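Local structure of Iron(3+)-hydroxamate-binding protein FhuD (Bacillus subtilis subsp. subtilis, 3G9Q) at residues Pro14-Val19 / Asp69-Leu74; Val19-Tyr24 / Leu74-Thr79. The protein binds the iron(3+)-hydroxamate complex and passes it to the membrane permease of an ABC transporter, as needed for ferrichrome and coprogen transport. One frame throughout, in Å; residues are numbered along the deposited sequence.

Contact 1: residues Pro14-Val19 / Asp69-Leu74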
loop_
_atom_site.group_PDB
_atom_site.type_symbol
_atom_site.label_atom_id
_atom_site.label_comp_id
_atom_site.label_asym_id
_atom_site.label_seq_id
_atom_site.Cartn_x
_atom_site.Cartn_y
_atom_site.Cartn_z
ATOM N N PRO A 14 1.981 -21.661 12.922
ATOM C CA PRO A 14 1.960 -22.569 11.777
ATOM C C PRO A 14 3.320 -22.657 11.086
ATOM O O PRO A 14 4.032 -21.653 10.959
ATOM C CB PRO A 14 0.870 -21.973 10.891
ATOM C CG PRO A 14 0.903 -20.517 11.231
ATOM C CD PRO A 14 1.054 -20.535 12.715
ATOM N N LYS A 15 3.674 -23.864 10.653
ATOM C CA LYS A 15 4.949 -24.111 9.987
ATOM C C LYS A 15 4.914 -23.881 8.478
ATOM O O LYS A 15 5.933 -23.535 7.883
ATOM C CB LYS A 15 5.432 -25.539 10.296
ATOM C CG LYS A 15 5.844 -25.757 11.762
ATOM C CD LYS A 15 5.990 -27.248 12.145
ATOM C CE LYS A 15 7.194 -27.936 11.498
ATOM N NZ LYS A 15 7.270 -29.379 11.885
ATOM N N ARG A 16 3.753 -24.067 7.855
ATOM C CA ARG A 16 3.646 -23.854 6.412
ATOM C C ARG A 16 2.347 -23.146 6.051
ATOM O O ARG A 16 1.276 -23.752 6.077
ATOM C CB ARG A 16 3.726 -25.184 5.655
ATOM C CG ARG A 16 5.013 -25.990 5.865
ATOM C CD ARG A 16 4.948 -27.270 5.060
ATOM N NE ARG A 16 4.954 -27.006 3.620
ATOM C CZ ARG A 16 6.056 -26.748 2.920
ATOM N NH1 ARG A 16 5.990 -26.512 1.619
ATOM N NH2 ARG A 16 7.231 -26.737 3.522
ATOM N N VAL A 17 2.453 -21.866 5.702
ATOM C CA VAL A 17 1.292 -21.058 5.343
ATOM C C VAL A 17 1.258 -20.663 3.866
ATOM O O VAL A 17 2.247 -20.190 3.310
ATOM C CB VAL A 17 1.233 -19.746 6.175
ATOM C CG1 VAL A 17 0.018 -18.932 5.768
ATOM C CG2 VAL A 17 1.182 -20.059 7.658
ATOM N N VAL A 18 0.107 -20.872 3.241
ATOM C CA VAL A 18 -0.096 -20.497 1.851
ATOM C C VAL A 18 -1.048 -19.298 1.893
ATOM O O VAL A 18 -2.181 -19.399 2.395
ATOM C CB VAL A 18 -0.746 -21.643 1.032
ATOM C CG1 VAL A 18 -1.129 -21.149 -0.358
ATOM C CG2 VAL A 18 0.205 -22.812 0.931
ATOM N N VAL A 19 -0.573 -18.164 1.386
ATOM C CA VAL A 19 -1.349 -16.933 1.378
ATOM C C VAL A 19 -1.866 -16.626 -0.015
ATOM O O VAL A 19 -1.092 -16.284 -0.897
ATOM C CB VAL A 19 -0.478 -15.749 1.855
ATOM C CG1 VAL A 19 -1.301 -14.483 1.919
ATOM C CG2 VAL A 19 0.124 -16.067 3.209
ATOM N N ASP A 69 0.187 -29.277 -3.474
ATOM C CA ASP A 69 1.586 -29.676 -3.510
ATOM C C ASP A 69 2.480 -28.949 -2.524
ATOM O O ASP A 69 3.686 -29.190 -2.478
ATOM C CB ASP A 69 2.131 -29.492 -4.926
ATOM C CG ASP A 69 1.131 -29.921 -5.987
ATOM O OD1 ASP A 69 0.536 -31.021 -5.823
ATOM O OD2 ASP A 69 0.942 -29.161 -6.978
ATOM N N LEU A 70 1.896 -28.064 -1.730
ATOM C CA LEU A 70 2.667 -27.311 -0.747
ATOM C C LEU A 70 2.249 -27.744 0.664
ATOM O O LEU A 70 2.722 -27.181 1.659
ATOM C CB LEU A 70 2.412 -25.801 -0.935
ATOM C CG LEU A 70 2.790 -25.077 -2.243
ATOM C CD1 LEU A 70 1.980 -23.826 -2.375
ATOM C CD2 LEU A 70 4.276 -24.758 -2.269
ATOM N N ASN A 71 1.385 -28.763 0.733
ATOM C CA ASN A 71 0.816 -29.282 1.994
ATOM C C ASN A 71 0.907 -28.279 3.145
ATOM O O ASN A 71 1.745 -28.395 4.034
ATOM C CB ASN A 71 1.427 -30.654 2.394
ATOM C CG ASN A 71 2.952 -30.624 2.572
ATOM O OD1 ASN A 71 3.468 -30.966 3.642
ATOM N ND2 ASN A 71 3.674 -30.243 1.516
ATOM N N PRO A 72 0.027 -27.265 3.130
ATOM C CA PRO A 72 0.016 -26.235 4.169
ATOM C C PRO A 72 -0.741 -26.639 5.418
ATOM O O PRO A 72 -1.630 -27.496 5.371
ATOM C CB PRO A 72 -0.658 -25.067 3.468
ATOM C CG PRO A 72 -1.716 -25.765 2.677
ATOM C CD PRO A 72 -0.947 -26.929 2.070
ATOM N N ASP A 73 -0.377 -26.012 6.531
ATOM C CA ASP A 73 -1.044 -26.266 7.796
ATOM C C ASP A 73 -1.989 -25.097 8.084
ATOM O O ASP A 73 -2.663 -25.054 9.113
ATOM C CB ASP A 73 -0.033 -26.470 8.956
ATOM C CG ASP A 73 0.942 -25.301 9.132
ATOM O OD1 ASP A 73 0.547 -24.133 8.940
ATOM O OD2 ASP A 73 2.107 -25.550 9.495
ATOM N N LEU A 74 -2.029 -24.152 7.152
ATOM C CA LEU A 74 -2.895 -22.983 7.249
ATOM C C LEU A 74 -2.994 -22.238 5.902
ATOM O O LEU A 74 -1.980 -21.996 5.233
ATOM C CB LEU A 74 -2.397 -22.017 8.335
ATOM C CG LEU A 74 -3.195 -20.718 8.473
ATOM C CD1 LEU A 74 -4.494 -20.985 9.211
ATOM C CD2 LEU A 74 -2.362 -19.700 9.226
#
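Arg16, Val17 and Val18 open a parallel strand pairing with Pro72, Asp73 and Leu74, at the beginning of two neighbouring strands, 17-19 and 74-78, of the four-stranded parallel sheet. Val18 N donates to Leu74 O at 3.1 Å, and Asp73 N returns the bond to Arg16 O at 2.8 Å. Just before the strands, the Asp73 carboxylate serves as an acceptor for the backbone of residues 15-16: with CG set between the backbone N and the carbonyl carbon (chi1 56°), OD2 takes the N-H of Arg16 at 2.8 Å from above the carboxylate plane, and more weakly that of Lys15. Aspartate suits the place because a short acidic side chain can reach two successive amides. The Arg16 side chain runs to the loop after helix 64-68, where NE donates to Leu70 O at 3.0 Å, an acceptor lying in the guanidinium plane. An alanine in place of this arginine would probably leave Leu70 O without this donor and the loop 69-72 less firmly held against the strand. On one face of the sheet Val17 CG2 meets Leu74 CD2 at 3.9 Å, the two side chains side by side; Val18 points to the opposite face, with CG2 3.5 Å from Pro72 CB and also against Leu70 CD1. Parallel strands linked by helices, with 35-37 on one side of 17-19 and 74-78 on the other, are typical of the alpha/beta lobes of this family of solute-binding proteins.

Contact 2: residues Val19-Tyr24 / Leu74-Thr79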
loop_
_atom_site.group_PDB
_atom_site.type_symbol
_atom_site.label_atom_id
_atom_site.label_comp_id
_atom_site.label_asym_id
_atom_site.label_seq_id
_atom_site.Cartn_x
_atom_site.Cartn_y
_atom_site.Cartn_z
ATOM N N VAL A 19 -0.573 -18.164 1.386
ATOM C CA VAL A 19 -1.349 -16.933 1.378
ATOM C C VAL A 19 -1.866 -16.626 -0.015
ATOM O O VAL A 19 -1.092 -16.284 -0.897
ATOM C CB VAL A 19 -0.478 -15.749 1.855
ATOM C CG1 VAL A 19 -1.301 -14.483 1.919
ATOM C CG2 VAL A 19 0.124 -16.067 3.209
HETATM N N MSE A 20 -3.169 -16.751 -0.226
HETATM C CA MSE A 20 -3.717 -16.467 -1.547
HETATM C C MSE A 20 -4.141 -15.004 -1.722
HETATM O O MSE A 20 -4.467 -14.563 -2.830
HETATM C CB MSE A 20 -4.866 -17.435 -1.858
HETATM C CG MSE A 20 -4.383 -18.796 -2.386
HETATM SE SE MSE A 20 -5.635 -20.273 -2.116
HETATM C CE MSE A 20 -6.710 -20.129 -3.734
ATOM N N ALA A 21 -4.111 -14.247 -0.627
ATOM C CA ALA A 21 -4.453 -12.823 -0.657
ATOM C C ALA A 21 -3.153 -12.019 -0.694
ATOM O O ALA A 21 -2.609 -11.675 0.350
ATOM C CB ALA A 21 -5.258 -12.452 0.584
ATOM N N ASP A 22 -2.659 -11.726 -1.893
ATOM C CA ASP A 22 -1.407 -10.973 -2.067
ATOM C C ASP A 22 -1.152 -9.873 -1.036
ATOM O O ASP A 22 -0.050 -9.757 -0.508
ATOM C CB ASP A 22 -1.372 -10.346 -3.464
ATOM C CG ASP A 22 -2.735 -9.856 -3.903
ATOM O OD1 ASP A 22 -3.632 -10.713 -4.058
ATOM O OD2 ASP A 22 -2.914 -8.635 -4.093
ATOM N N GLY A 23 -2.179 -9.070 -0.767
ATOM C CA GLY A 23 -2.055 -7.968 0.169
ATOM C C GLY A 23 -1.715 -8.268 1.621
ATOM O O GLY A 23 -1.539 -7.328 2.407
ATOM N N TYR A 24 -1.624 -9.546 1.989
ATOM C CA TYR A 24 -1.297 -9.919 3.366
ATOM C C TYR A 24 0.072 -10.582 3.524
ATOM O O TYR A 24 0.566 -10.725 4.649
ATOM C CB TYR A 24 -2.386 -10.832 3.960
ATOM C CG TYR A 24 -3.737 -10.156 4.071
ATOM C CD1 TYR A 24 -3.826 -8.794 4.400
ATOM C CD2 TYR A 24 -4.918 -10.855 3.841
ATOM C CE1 TYR A 24 -5.049 -8.139 4.490
ATOM C CE2 TYR A 24 -6.147 -10.215 3.932
ATOM C CZ TYR A 24 -6.209 -8.854 4.254
ATOM O OH TYR A 24 -7.424 -8.208 4.321
ATOM N N LEU A 74 -2.029 -24.152 7.152
ATOM C CA LEU A 74 -2.895 -22.983 7.249
ATOM C C LEU A 74 -2.994 -22.238 5.902
ATOM O O LEU A 74 -1.980 -21.996 5.233
ATOM C CB LEU A 74 -2.397 -22.017 8.335
ATOM C CG LEU A 74 -3.195 -20.718 8.473
ATOM C CD1 LEU A 74 -4.494 -20.985 9.211
ATOM C CD2 LEU A 74 -2.362 -19.700 9.226
ATOM N N ILE A 75 -4.225 -21.885 5.515
ATOM C CA ILE A 75 -4.497 -21.166 4.270
ATOM C C ILE A 75 -5.190 -19.844 4.531
ATOM O O ILE A 75 -6.125 -19.774 5.324
ATOM C CB ILE A 75 -5.432 -21.952 3.336
ATOM C CG1 ILE A 75 -4.758 -23.228 2.889
ATOM C CG2 ILE A 75 -5.753 -21.122 2.105
ATOM C CD1 ILE A 75 -3.454 -23.108 2.057
ATOM N N ILE A 76 -4.743 -18.788 3.876
ATOM C CA ILE A 76 -5.437 -17.536 4.071
ATOM C C ILE A 76 -5.886 -16.964 2.731
ATOM O O ILE A 76 -5.098 -16.854 1.797
ATOM C CB ILE A 76 -4.587 -16.515 4.879
ATOM C CG1 ILE A 76 -5.299 -15.175 4.873
ATOM C CG2 ILE A 76 -3.181 -16.392 4.324
ATOM C CD1 ILE A 76 -5.188 -14.260 3.617
ATOM N N VAL A 77 -7.173 -16.637 2.628
ATOM C CA VAL A 77 -7.729 -16.073 1.396
ATOM C C VAL A 77 -8.776 -15.016 1.687
ATOM O O VAL A 77 -9.338 -14.977 2.777
ATOM C CB VAL A 77 -8.439 -17.132 0.547
ATOM C CG1 VAL A 77 -7.441 -18.136 0.007
ATOM C CG2 VAL A 77 -9.500 -17.831 1.393
ATOM N N TRP A 78 -9.054 -14.169 0.708
ATOM C CA TRP A 78 -10.079 -13.166 0.908
ATOM C C TRP A 78 -11.459 -13.804 0.721
ATOM O O TRP A 78 -11.568 -14.945 0.261
ATOM C CB TRP A 78 -9.910 -12.003 -0.073
ATOM C CG TRP A 78 -8.952 -10.947 0.396
ATOM C CD1 TRP A 78 -8.929 -10.338 1.623
ATOM C CD2 TRP A 78 -7.895 -10.352 -0.366
ATOM N NE1 TRP A 78 -7.925 -9.401 1.668
ATOM C CE2 TRP A 78 -7.274 -9.387 0.463
ATOM C CE3 TRP A 78 -7.413 -10.537 -1.668
ATOM C CZ2 TRP A 78 -6.191 -8.611 0.029
ATOM C CZ3 TRP A 78 -6.335 -9.762 -2.100
ATOM C CH2 TRP A 78 -5.739 -8.811 -1.253
ATOM N N THR A 79 -12.511 -13.080 1.105
ATOM C CA THR A 79 -13.876 -13.577 0.939
ATOM C C THR A 79 -14.404 -13.160 -0.426
ATOM O O THR A 79 -15.299 -13.801 -0.966
ATOM C CB THR A 79 -14.853 -13.027 2.018
ATOM O OG1 THR A 79 -14.549 -11.653 2.297
ATOM C CG2 THR A 79 -14.783 -13.858 3.290
#
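Trp78 NE1 donates to Tyr24 OH at 3.0 Å, the hydroxyl lying close to the indole plane and the N-H pointing almost straight at it (162°). The second strong bond is of the backbone: the backbone N of Met20 (present as selenomethionine) gives its hydrogen to Ile76 O at 2.8 Å, continuing the parallel pairing of strand 74-78 just past the end of strand 17-19. Beyond Met20 the chain turns away, and Tyr24 N bonds back to Ala21 O as helix 25-31 is approached. This is the carboxyl end of a parallel alpha/beta sheet, where strands give way to loops; in such folds these loops commonly border binding sites. Trp78 lies across the loop. Its CG stands anti to the carbonyl carbon (chi1 -85°), a setting that carries the indole across to the loop, where the methyl of Ala21 sits over the six-membered ring, CB 3.5 Å from the centroid in a CH-pi contact. A small residue suits this place, since the indole lies directly against its methyl. The Tyr24 and Trp78 rings meet obliquely, and each has an edge-to-face partner of its own, Phe111 for Tyr24 and Tyr99 for Trp78. The Asp22 carboxylate stands nearly perpendicular to the indole, with OD1 3.5 Å from Trp78 CZ3. Next to the aromatic pair, Ile76 reaches two neighbours with one branch: CD1 abuts the edge of the Tyr24 ring at CD2 (3.4 Å) and also touches Ala21 CB. Its other branch, CG2, packs on Val19 CG2 at 3.5 Å. With two branches, isoleucine can meet the loop through CD1 and the neighbouring strand through CG2. Farther out, Met20 lies alongside Val77, CB to CG1, and both side chains reach Leu88 of helix 85-91.

Overall arrangement
From the N terminus the chain enters strand 17-19 through residues 14-16, passes through the loop 20-24 into helix 25-31, forms the edge strand 35-37, and returns by way of helix 64-68 to strand 74-78. Contact 1 closes this excursion where the two strands begin, contact 2 where they end, each spanning about 50 residues. Their segments alternate along the chain, so the two closures cross rather than nest. They share Val19 and Leu74, and a probable hydrogen bond from Ile76 N to Val18 O joins them. Contact 1 ties the strand starts to the loop after helix 64-68; contact 2 ties strand 74-78 to the approach to helix 25-31.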